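Long-range contact in peptidoglycan synthase activator LpoP (Pseudomonas aeruginosa, PDB 6W5Q), which is a lipoprotein that activates peptidoglycan synthase in cell-wall building, its C-terminal globular domain probably acting as a protein-binding tetratricopeptide-repeat module: residues A34-E39 / R54-R59. Residues are numbered along the deposited sequence; the frame is centred on the assembly and turned at random.
Sequences AAASLE and RLAQVR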
ATOM      1  N   ALA A  34      -8.921   2.096  -9.805  1.00 27.74           N
ATOM      2  CA  ALA A  34      -7.641   2.376  -9.172  1.00 29.13           C
ATOM      3  C   ALA A  34      -6.890   1.087  -8.897  1.00 25.92           C
ATOM      4  O   ALA A  34      -5.712   0.946  -9.246  1.00 27.86           O
ATOM      5  CB  ALA A  34      -7.852   3.166  -7.879  1.00 32.67           C
ATOM      6  N   ALA A  35      -7.574   0.110  -8.308  1.00 26.28           N
ATOM      7  CA  ALA A  35      -6.918  -1.166  -8.062  1.00 29.20           C
ATOM      8  C   ALA A  35      -6.484  -1.808  -9.377  1.00 24.59           C
ATOM      9  O   ALA A  35      -5.338  -2.274  -9.499  1.00 25.01           O
ATOM     10  CB  ALA A  35      -7.833  -2.086  -7.250  1.00 27.39           C
ATOM     11  N   ALA A  36      -7.363  -1.782 -10.393  1.00 27.74           N
ATOM     12  CA  ALA A  36      -7.008  -2.318 -11.704  1.00 24.24           C
ATOM     13  C   ALA A  36      -5.800  -1.592 -12.289  1.00 26.35           C
ATOM     14  O   ALA A  36      -4.892  -2.230 -12.836  1.00 28.46           O
ATOM     15  CB  ALA A  36      -8.197  -2.222 -12.655  1.00 28.40           C
ATOM     16  N   SER A  37      -5.762  -0.256 -12.163  1.00 23.48           N
ATOM     17  CA  SER A  37      -4.617   0.506 -12.666  1.00 24.49           C
ATOM     18  C   SER A  37      -3.342   0.156 -11.916  1.00 27.68           C
ATOM     19  O   SER A  37      -2.251   0.136 -12.502  1.00 28.62           O
ATOM     20  CB  SER A  37      -4.867   2.013 -12.550  1.00 27.63           C
ATOM     21  OG  SER A  37      -5.964   2.434 -13.324  1.00 28.89           O
ATOM     22  N   LEU A  38      -3.447  -0.098 -10.613  1.00 26.86           N
ATOM     23  CA  LEU A  38      -2.255  -0.470  -9.866  1.00 26.43           C
ATOM     24  C   LEU A  38      -1.827  -1.905 -10.176  1.00 26.44           C
ATOM     25  O   LEU A  38      -0.628  -2.207 -10.167  1.00 26.63           O
ATOM     26  CB  LEU A  38      -2.507  -0.242  -8.365  1.00 23.23           C
ATOM     27  CG  LEU A  38      -2.689   1.269  -8.062  1.00 30.20           C
ATOM     28  CD1 LEU A  38      -3.187   1.575  -6.662  1.00 28.19           C
ATOM     29  CD2 LEU A  38      -1.386   2.069  -8.324  1.00 25.72           C
ATOM     30  N   GLU A  39      -2.769  -2.800 -10.475  1.00 26.68           N
ATOM     31  CA  GLU A  39      -2.350  -4.136 -10.892  1.00 30.70           C
ATOM     32  C   GLU A  39      -1.704  -4.097 -12.272  1.00 29.08           C
ATOM     33  O   GLU A  39      -0.860  -4.939 -12.586  1.00 27.93           O
ATOM     34  CB  GLU A  39      -3.536  -5.111 -10.880  1.00 27.81           C
ATOM     35  CG  GLU A  39      -4.295  -5.185  -9.573  1.00 29.59           C
ATOM     36  CD  GLU A  39      -3.660  -6.127  -8.567  1.00 35.77           C
ATOM     37  OE1 GLU A  39      -4.222  -6.272  -7.464  1.00 35.95           O
ATOM     38  OE2 GLU A  39      -2.600  -6.722  -8.877  1.00 39.08           O
ATOM     39  N   ARG A  54       0.485   2.088  -2.633  1.00 30.73           N
ATOM     40  CA  ARG A  54      -0.783   2.647  -3.102  1.00 29.48           C
ATOM     41  C   ARG A  54      -1.829   1.561  -3.268  1.00 29.81           C
ATOM     42  O   ARG A  54      -3.024   1.792  -3.032  1.00 28.73           O
ATOM     43  CB  ARG A  54      -0.580   3.373  -4.439  1.00 30.87           C
ATOM     44  CG  ARG A  54       0.612   4.284  -4.440  1.00 38.20           C
ATOM     45  CD  ARG A  54       0.433   5.474  -5.345  1.00 50.19           C
ATOM     46  NE  ARG A  54       1.544   6.397  -5.151  1.00 53.83           N
ATOM     47  CZ  ARG A  54       1.553   7.666  -5.538  1.00 61.21           C
ATOM     48  NH1 ARG A  54       0.500   8.196  -6.159  1.00 65.06           N
ATOM     49  NH2 ARG A  54       2.623   8.409  -5.295  1.00 64.27           N
ATOM     50  N   LEU A  55      -1.408   0.387  -3.735  1.00 26.06           N
ATOM     51  CA  LEU A  55      -2.337  -0.724  -3.879  1.00 30.05           C
ATOM     52  C   LEU A  55      -2.918  -1.123  -2.525  1.00 29.82           C
ATOM     53  O   LEU A  55      -4.132  -1.299  -2.387  1.00 30.16           O
ATOM     54  CB  LEU A  55      -1.622  -1.897  -4.552  1.00 27.72           C
ATOM     55  CG  LEU A  55      -2.495  -3.116  -4.860  1.00 31.36           C
ATOM     56  CD1 LEU A  55      -3.823  -2.668  -5.434  1.00 26.76           C
ATOM     57  CD2 LEU A  55      -1.770  -4.091  -5.804  1.00 30.72           C
ATOM     58  N   ALA A  56      -2.067  -1.225  -1.498  1.00 30.37           N
ATOM     59  CA  ALA A  56      -2.565  -1.548  -0.164  1.00 29.81           C
ATOM     60  C   ALA A  56      -3.521  -0.475   0.326  1.00 30.91           C
ATOM     61  O   ALA A  56      -4.511  -0.772   0.999  1.00 27.58           O
ATOM     62  CB  ALA A  56      -1.390  -1.713   0.808  1.00 27.88           C
ATOM     63  N   GLN A  57      -3.254   0.784  -0.022  1.00 31.06           N
ATOM     64  CA  GLN A  57      -4.135   1.859   0.400  1.00 30.21           C
ATOM     65  C   GLN A  57      -5.529   1.712  -0.198  1.00 34.07           C
ATOM     66  O   GLN A  57      -6.544   1.829   0.509  1.00 28.24           O
ATOM     67  CB  GLN A  57      -3.529   3.195   0.012  1.00 33.41           C
ATOM     68  CG  GLN A  57      -2.637   3.773   1.068  1.00 36.17           C
ATOM     69  CD  GLN A  57      -2.602   5.272   0.967  1.00 53.89           C
ATOM     70  OE1 GLN A  57      -1.608   5.851   0.526  1.00 58.81           O
ATOM     71  NE2 GLN A  57      -3.700   5.921   1.360  1.00 64.48           N
ATOM     72  N   VAL A  58      -5.596   1.465  -1.509  1.00 33.15           N
ATOM     73  CA  VAL A  58      -6.878   1.331  -2.193  1.00 31.00           C
ATOM     74  C   VAL A  58      -7.666   0.156  -1.631  1.00 31.47           C
ATOM     75  O   VAL A  58      -8.877   0.262  -1.401  1.00 30.53           O
ATOM     76  CB  VAL A  58      -6.647   1.192  -3.709  1.00 29.00           C
ATOM     77  CG1 VAL A  58      -7.950   0.886  -4.438  1.00 32.82           C
ATOM     78  CG2 VAL A  58      -6.034   2.466  -4.224  1.00 33.63           C
ATOM     79  N   ARG A  59      -6.999  -0.986  -1.418  1.00 29.33           N
ATOM     80  CA  ARG A  59      -7.687  -2.140  -0.842  1.00 32.85           C
ATOM     81  C   ARG A  59      -8.170  -1.827   0.557  1.00 30.00           C
ATOM     82  O   ARG A  59      -9.281  -2.208   0.943  1.00 28.91           O
ATOM     83  CB  ARG A  59      -6.773  -3.359  -0.789  1.00 26.50           C
ATOM     84  CG  ARG A  59      -6.176  -3.762  -2.125  1.00 33.66           C
ATOM     85  CD  ARG A  59      -6.653  -5.125  -2.551  1.00 35.42           C
ATOM     86  NE  ARG A  59      -6.212  -5.506  -3.898  1.00 34.00           N
ATOM     87  CZ  ARG A  59      -6.992  -5.581  -4.977  1.00 32.15           C
ATOM     88  NH1 ARG A  59      -8.301  -5.312  -4.894  1.00 30.92           N
ATOM     89  NH2 ARG A  59      -6.456  -5.952  -6.132  1.00 33.14           N
TER
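This is an antiparallel helix-helix contact between consecutive helices inside the tetratricopeptide-repeat region of the C-terminal domain, where helix 31-44 probably ends one repeat and helix 49-61 begins the next. The axes of the two segments run at 158°, about 22° from exactly antiparallel, and approach to 9.5 Å; 373 Å² is buried between the segments. Leu38 marks the centre: its CA lies 6.0 Å from Leu55 CA, and its CD1 reaches the opposite backbone, 3.6 Å from both Arg54 O and Leu55 N, while also touching Val58 CG2 at 3.9 Å. One turn earlier, small side chains give Val58 room: its CG1 lies 4.1 Å from Ala34 CB and 4.0 Å from Ala35 N. Leu55 supplies the reciprocal packing, its CD1 lying 4.0 Å from Leu38 CB and 4.4 Å from Ala35 CB. At one margin of this apolar seam, Arg59 NH2 donates a hydrogen bond to Glu39 OE1 at 2.6 Å, part of a salt bridge. The carboxylate oxygen meets the guanidinium near its plane, whereas Ala35 CB covers one of its faces, 4.0 Å from Arg59 NH1. Small residues such as Ala34 and Ala35 on the second helix of one helical hairpin, meeting the first helix of the next, are consistent with such an inter-repeat junction. Helix 13-28 flanks the pair through Leu38 (Leu19, Ala22), and helix 65-78 through Leu55 (Val71) and Arg59 (Ala68).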